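Local coordinates for steroid delta-isomerase (Pseudomonas aeruginosa, PDB 3MSO), which probably binds a small hydrophobic ligand, perhaps a steroid that it isomerises, in the cone-shaped fold of SnoaL-like, NTF2-clan proteins, at residues B[5-10]-B[81-86]; B[98-103]-B[113-118]. One frame throughout, in Å; residues are numbered along the deposited sequence.

The chain opens with residues 5-10, which lead into helix 9-23. Interaction 1 sets this lead-in against residues 81-86, at the start of strand 82-91, and so closes a loop of 70 residues. A tight turn leads from strand 82-91 to strand 94-104, its neighbour in the sheet. Interaction 2 follows in series, neither nested in interaction 1 nor crossing it. It closes the short hairpin between residues 98-103 and 113-118. The two contacts meet in the sheet, where Val83 N lies 2.9 Å from Ile102 O, a probable hydrogen bond. Interaction 1 thus ties the N terminus to the sheet, and interaction 2 joins two inner strands of that sheet. Both also touch the second subunit.

Interaction 1: residues B[5-10]-B[81-86]; sequences LPLEAN and RSVVLE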
loop_
_atom_site.group_PDB
_atom_site.type_symbol
_atom_site.label_atom_id
_atom_site.label_comp_id
_atom_site.label_asym_id
_atom_site.label_seq_id
_atom_site.Cartn_x
_atom_site.Cartn_y
_atom_site.Cartn_z
ATOM N N LEU B 5 -5.067 -35.246 3.422
ATOM C CA LEU B 5 -3.658 -34.931 3.236
ATOM C C LEU B 5 -2.824 -35.709 4.275
ATOM O O LEU B 5 -3.356 -36.033 5.341
ATOM C CB LEU B 5 -3.517 -33.413 3.535
ATOM C CG LEU B 5 -3.110 -32.420 2.444
ATOM C CD1 LEU B 5 -3.726 -32.745 1.099
ATOM C CD2 LEU B 5 -3.507 -31.022 2.851
ATOM N N PRO B 6 -1.499 -35.896 4.056
ATOM C CA PRO B 6 -0.669 -36.563 5.082
ATOM C C PRO B 6 -0.338 -35.684 6.303
ATOM O O PRO B 6 0.836 -35.390 6.574
ATOM C CB PRO B 6 0.592 -36.939 4.299
ATOM C CG PRO B 6 0.713 -35.869 3.255
ATOM C CD PRO B 6 -0.705 -35.554 2.853
ATOM N N LEU B 7 -1.376 -35.261 7.037
ATOM C CA LEU B 7 -1.263 -34.399 8.210
ATOM C C LEU B 7 -1.323 -35.189 9.481
ATOM O O LEU B 7 -1.927 -36.253 9.501
ATOM C CB LEU B 7 -2.404 -33.371 8.227
ATOM C CG LEU B 7 -2.346 -32.242 7.233
ATOM C CD1 LEU B 7 -3.541 -31.336 7.412
ATOM C CD2 LEU B 7 -1.060 -31.417 7.398
ATOM N N GLU B 8 -0.769 -34.628 10.573
ATOM C CA GLU B 8 -0.848 -35.194 11.906
ATOM C C GLU B 8 -2.330 -35.215 12.300
ATOM O O GLU B 8 -3.083 -34.314 11.925
ATOM C CB GLU B 8 -0.050 -34.345 12.896
ATOM C CG GLU B 8 1.463 -34.456 12.767
ATOM C CD GLU B 8 2.261 -33.876 13.922
ATOM O OE1 GLU B 8 1.687 -33.119 14.742
ATOM O OE2 GLU B 8 3.467 -34.200 14.015
ATOM N N ALA B 9 -2.747 -36.244 13.018
ATOM C CA ALA B 9 -4.138 -36.442 13.413
ATOM C C ALA B 9 -4.785 -35.194 14.001
ATOM O O ALA B 9 -5.854 -34.783 13.539
ATOM C CB ALA B 9 -4.268 -37.637 14.358
ATOM N N ASN B 10 -4.107 -34.555 14.962
ATOM C CA ASN B 10 -4.623 -33.383 15.653
ATOM C C ASN B 10 -4.751 -32.183 14.734
ATOM O O ASN B 10 -5.810 -31.563 14.707
ATOM C CB ASN B 10 -3.828 -33.090 16.910
ATOM C CG ASN B 10 -3.928 -34.168 17.964
ATOM O OD1 ASN B 10 -4.954 -34.839 18.133
ATOM N ND2 ASN B 10 -2.869 -34.346 18.719
ATOM N N ARG B 81 2.521 -30.876 9.950
ATOM C CA ARG B 81 2.269 -29.784 10.891
ATOM C C ARG B 81 1.939 -28.464 10.226
ATOM O O ARG B 81 1.504 -27.531 10.921
ATOM C CB ARG B 81 3.481 -29.585 11.807
ATOM C CG ARG B 81 3.763 -30.764 12.702
ATOM C CD ARG B 81 5.077 -30.553 13.403
ATOM N NE ARG B 81 5.396 -31.678 14.268
ATOM C CZ ARG B 81 4.864 -31.870 15.470
ATOM N NH1 ARG B 81 3.964 -31.017 15.950
ATOM N NH2 ARG B 81 5.206 -32.932 16.191
ATOM N N SER B 82 2.178 -28.365 8.912
ATOM C CA SER B 82 1.871 -27.166 8.148
ATOM C C SER B 82 1.046 -27.489 6.915
ATOM O O SER B 82 1.253 -28.508 6.245
ATOM C CB SER B 82 3.127 -26.383 7.791
ATOM O OG SER B 82 3.521 -25.564 8.878
ATOM N N VAL B 83 0.101 -26.593 6.630
ATOM C CA VAL B 83 -0.818 -26.678 5.514
ATOM C C VAL B 83 -0.874 -25.350 4.764
ATOM O O VAL B 83 -0.712 -24.282 5.367
ATOM C CB VAL B 83 -2.213 -27.147 6.026
ATOM C CG1 VAL B 83 -3.032 -26.016 6.653
ATOM C CG2 VAL B 83 -3.005 -27.856 4.936
ATOM N N VAL B 84 -1.065 -25.419 3.452
ATOM C CA VAL B 84 -1.321 -24.254 2.609
ATOM C C VAL B 84 -2.677 -24.503 1.952
ATOM O O VAL B 84 -2.875 -25.539 1.293
ATOM C CB VAL B 84 -0.200 -23.910 1.587
ATOM C CG1 VAL B 84 -0.737 -23.039 0.446
ATOM C CG2 VAL B 84 0.969 -23.222 2.279
ATOM N N LEU B 85 -3.619 -23.585 2.208
ATOM C CA LEU B 85 -4.966 -23.630 1.634
ATOM C C LEU B 85 -5.069 -22.511 0.616
ATOM O O LEU B 85 -5.112 -21.333 0.996
ATOM C CB LEU B 85 -6.073 -23.496 2.714
ATOM C CG LEU B 85 -5.922 -24.356 3.967
ATOM C CD1 LEU B 85 -6.919 -23.953 5.018
ATOM C CD2 LEU B 85 -5.986 -25.854 3.629
ATOM N N GLU B 86 -5.007 -22.881 -0.674
ATOM C CA GLU B 86 -5.100 -21.955 -1.806
ATOM C C GLU B 86 -6.558 -21.533 -1.949
ATOM O O GLU B 86 -7.451 -22.394 -1.892
ATOM C CB GLU B 86 -4.622 -22.648 -3.102
ATOM C CG GLU B 86 -4.872 -21.841 -4.363
ATOM C CD GLU B 86 -4.690 -22.582 -5.665
ATOM O OE1 GLU B 86 -5.159 -23.735 -5.784
ATOM O OE2 GLU B 86 -4.116 -21.978 -6.593
#
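Glu8 and Arg81 form a salt bridge at one end of this contact. Glu8 OE2 lies 3.1 Å from Arg81 NH2. The carboxylate sits over one face of the guanidinium, and the two planes are 68° apart. No N-H of Arg81 points at the oxygen, so the pair is held by charge and not by a hydrogen bond. The other carboxylate oxygen, Glu8 OE1, is 3.3 Å from Arg81 NH1 over the same face. Glu8 reaches across with an extended chain, its CG beside the backbone N (chi1 -73°). Arg81 is extended from CG to NE, and its NH2 also makes a salt bridge to Asp106.

Leu5, Leu7 and Val83 form the apolar part. Leu5 and Val83 cross at about a right angle, with Leu5 CD2 3.8 Å from Val83 CG2. Leu7 splits its branches: CD1 approaches the same Val83 methyl at 4.3 Å, while CD2 makes a van der Waals contact with the carbonyl oxygen Ser82 O at 3.9 Å. Val83 CG2 stands anti to the backbone N and so receives both leucines. Leu7 also packs on Ala76 of strand 69-77 and on Leu15 of helix 9-23.

Backbone bonds shape the lead-in. Pro6 is the centre of an inverse gamma turn, closed by Leu7 N to Leu5 O at 2.7 Å. Glu8 takes the N-cap position of helix 9-23 and has a backbone hydrogen bond with Gly80. The contact sets this lead-in against the start of strand 82-91, and the facial approach suggests an ion pair less directional than an in-plane one.

Interaction 2: residues B[98-103]-B[113-118]; sequences GIDMIR and FEVMVR
The antiparallel hairpin of strands 94-104 and 110-118 forms this contact, in the curved sheet of the SnoaL-like, NTF2-clan fold. The two segments run at 165°, and five residue pairs face each other from Gly98-Val117 to Ile102-Phe113. Four backbone hydrogen bonds hold them. Ile99 and Met116 exchange two, and Met101 and Glu114 exchange two. Met101 N to Glu114 O is the shortest at 2.8 Å and runs nearly along the C=O axis. In the return bond, Glu114 N lies above the carbonyl plane of Met101. Between the two bonded pairs, Val115 CA adds a CA-H...O contact to Ile99 O at 3.3 Å.

Ile102, Phe113, Asp100 and Val115 share one face of the sheet. Phe113 CG is anti to the backbone N (chi1 -158°), which lays the ring beside Ile102. Ile102 CG1 sits over the ring face in a CH-pi contact, 4.0 Å from the centroid, and its CD1 touches CE2. Asp100 OD1 meets the ring edge in plane, 3.3 Å from Phe113 CE1. Asp100 OD2 is hydrogen-bonded to Tyr71. Trp18 of helix 9-23 meets the Phe113 ring edge-to-face, so this is the face that the helix covers, the concave side in NTF2-like folds.

The other face carries Ile99, Met101, Glu114 and Met116. Both methionines are selenomethionine. Met101 bends at its last torsion (chi3 56°), and its CE comes within 3.8 Å of Met116 CE. Ile99 CG1 lies alongside Met116 CB at 3.9 Å. Buried Glu114 extends past Met101 to salt bridges with Arg118 and Lys97 of the second subunit, and Ile99 packs on Ile99 of that subunit.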
loop_
_atom_site.group_PDB
_atom_site.type_symbol
_atom_site.label_atom_id
_atom_site.label_comp_id
_atom_site.label_asym_id
_atom_site.label_seq_id
_atom_site.Cartn_x
_atom_site.Cartn_y
_atom_site.Cartn_z
ATOM N N GLY B 98 -5.230 -16.130 -3.271
ATOM C CA GLY B 98 -4.512 -16.131 -2.005
ATOM C C GLY B 98 -4.220 -17.477 -1.395
ATOM O O GLY B 98 -4.660 -18.511 -1.904
ATOM N N ILE B 99 -3.473 -17.455 -0.271
ATOM C CA ILE B 99 -3.138 -18.636 0.521
ATOM C C ILE B 99 -3.296 -18.401 2.017
ATOM O O ILE B 99 -2.958 -17.341 2.513
ATOM C CB ILE B 99 -1.735 -19.256 0.213
ATOM C CG1 ILE B 99 -0.569 -18.276 0.485
ATOM C CG2 ILE B 99 -1.668 -19.870 -1.175
ATOM C CD1 ILE B 99 0.714 -18.944 1.105
ATOM N N ASP B 100 -3.790 -19.412 2.737
ATOM C CA ASP B 100 -3.815 -19.439 4.201
ATOM C C ASP B 100 -2.707 -20.452 4.483
ATOM O O ASP B 100 -2.835 -21.606 4.050
ATOM C CB ASP B 100 -5.157 -19.972 4.760
ATOM C CG ASP B 100 -6.327 -19.020 4.619
ATOM O OD1 ASP B 100 -6.118 -17.802 4.768
ATOM O OD2 ASP B 100 -7.469 -19.502 4.416
HETATM N N MSE B 101 -1.582 -20.012 5.071
HETATM C CA MSE B 101 -0.477 -20.907 5.416
HETATM C C MSE B 101 -0.496 -21.091 6.932
HETATM O O MSE B 101 -0.049 -20.220 7.674
HETATM C CB MSE B 101 0.877 -20.415 4.888
HETATM C CG MSE B 101 2.049 -21.363 5.229
HETATM SE SE MSE B 101 3.490 -21.286 3.909
HETATM C CE MSE B 101 3.886 -19.423 3.954
ATOM N N ILE B 102 -1.059 -22.220 7.367
ATOM C CA ILE B 102 -1.280 -22.555 8.771
ATOM C C ILE B 102 -0.261 -23.566 9.308
ATOM O O ILE B 102 -0.091 -24.646 8.722
ATOM C CB ILE B 102 -2.757 -23.075 8.988
ATOM C CG1 ILE B 102 -3.817 -22.214 8.215
ATOM C CG2 ILE B 102 -3.093 -23.243 10.485
ATOM C CD1 ILE B 102 -5.179 -22.781 8.148
ATOM N N ARG B 103 0.366 -23.225 10.455
ATOM C CA ARG B 103 1.256 -24.094 11.227
ATOM C C ARG B 103 0.534 -24.455 12.559
ATOM O O ARG B 103 0.003 -23.572 13.246
ATOM C CB ARG B 103 2.608 -23.433 11.517
ATOM C CG ARG B 103 3.565 -24.353 12.283
ATOM C CD ARG B 103 4.780 -23.630 12.807
ATOM N NE ARG B 103 5.798 -23.495 11.768
ATOM C CZ ARG B 103 6.156 -22.346 11.202
ATOM N NH1 ARG B 103 5.596 -21.199 11.589
ATOM N NH2 ARG B 103 7.093 -22.328 10.264
ATOM N N PHE B 113 -0.558 -18.245 11.555
ATOM C CA PHE B 113 -1.494 -18.129 10.461
ATOM C C PHE B 113 -1.004 -16.981 9.605
ATOM O O PHE B 113 -1.111 -15.813 9.997
ATOM C CB PHE B 113 -2.901 -17.850 10.986
ATOM C CG PHE B 113 -4.016 -18.214 10.033
ATOM C CD1 PHE B 113 -4.128 -17.592 8.791
ATOM C CD2 PHE B 113 -5.002 -19.122 10.406
ATOM C CE1 PHE B 113 -5.176 -17.903 7.925
ATOM C CE2 PHE B 113 -6.050 -19.435 9.534
ATOM C CZ PHE B 113 -6.134 -18.813 8.304
ATOM N N GLU B 114 -0.446 -17.325 8.436
ATOM C CA GLU B 114 0.130 -16.390 7.479
ATOM C C GLU B 114 -0.691 -16.345 6.202
ATOM O O GLU B 114 -0.942 -17.378 5.584
ATOM C CB GLU B 114 1.566 -16.805 7.215
ATOM C CG GLU B 114 2.379 -15.848 6.380
ATOM C CD GLU B 114 3.844 -16.225 6.282
ATOM O OE1 GLU B 114 4.245 -17.259 6.861
ATOM O OE2 GLU B 114 4.589 -15.486 5.603
ATOM N N VAL B 115 -1.130 -15.141 5.820
ATOM C CA VAL B 115 -1.932 -14.940 4.606
ATOM C C VAL B 115 -1.125 -14.155 3.562
ATOM O O VAL B 115 -0.397 -13.235 3.921
ATOM C CB VAL B 115 -3.293 -14.246 4.934
ATOM C CG1 VAL B 115 -4.134 -14.014 3.677
ATOM C CG2 VAL B 115 -4.085 -15.042 5.966
HETATM N N MSE B 116 -1.233 -14.548 2.280
HETATM C CA MSE B 116 -0.651 -13.833 1.122
HETATM C C MSE B 116 -1.767 -13.712 0.072
HETATM O O MSE B 116 -2.588 -14.620 -0.090
HETATM C CB MSE B 116 0.545 -14.549 0.497
HETATM C CG MSE B 116 1.648 -14.863 1.484
HETATM SE SE MSE B 116 3.246 -15.436 0.577
HETATM C CE MSE B 116 4.168 -16.138 2.135
ATOM N N VAL B 117 -1.807 -12.579 -0.607
ATOM C CA VAL B 117 -2.805 -12.277 -1.621
ATOM C C VAL B 117 -2.072 -11.726 -2.843
ATOM O O VAL B 117 -1.006 -11.123 -2.702
ATOM C CB VAL B 117 -3.908 -11.322 -1.029
ATOM C CG1 VAL B 117 -4.639 -10.525 -2.113
ATOM C CG2 VAL B 117 -4.911 -12.100 -0.162
ATOM N N ARG B 118 -2.606 -12.011 -4.036
ATOM C CA ARG B 118 -2.141 -11.504 -5.333
ATOM C C ARG B 118 -3.379 -11.247 -6.238
ATOM O O ARG B 118 -4.392 -11.939 -6.058
ATOM C CB ARG B 118 -1.118 -12.445 -5.989
ATOM C CG ARG B 118 -1.663 -13.816 -6.380
ATOM C CD ARG B 118 -0.739 -14.494 -7.376
ATOM N NE ARG B 118 -0.802 -13.852 -8.691
ATOM C CZ ARG B 118 -1.688 -14.168 -9.627
ATOM N NH1 ARG B 118 -2.578 -15.126 -9.410
ATOM N NH2 ARG B 118 -1.684 -13.534 -10.791
#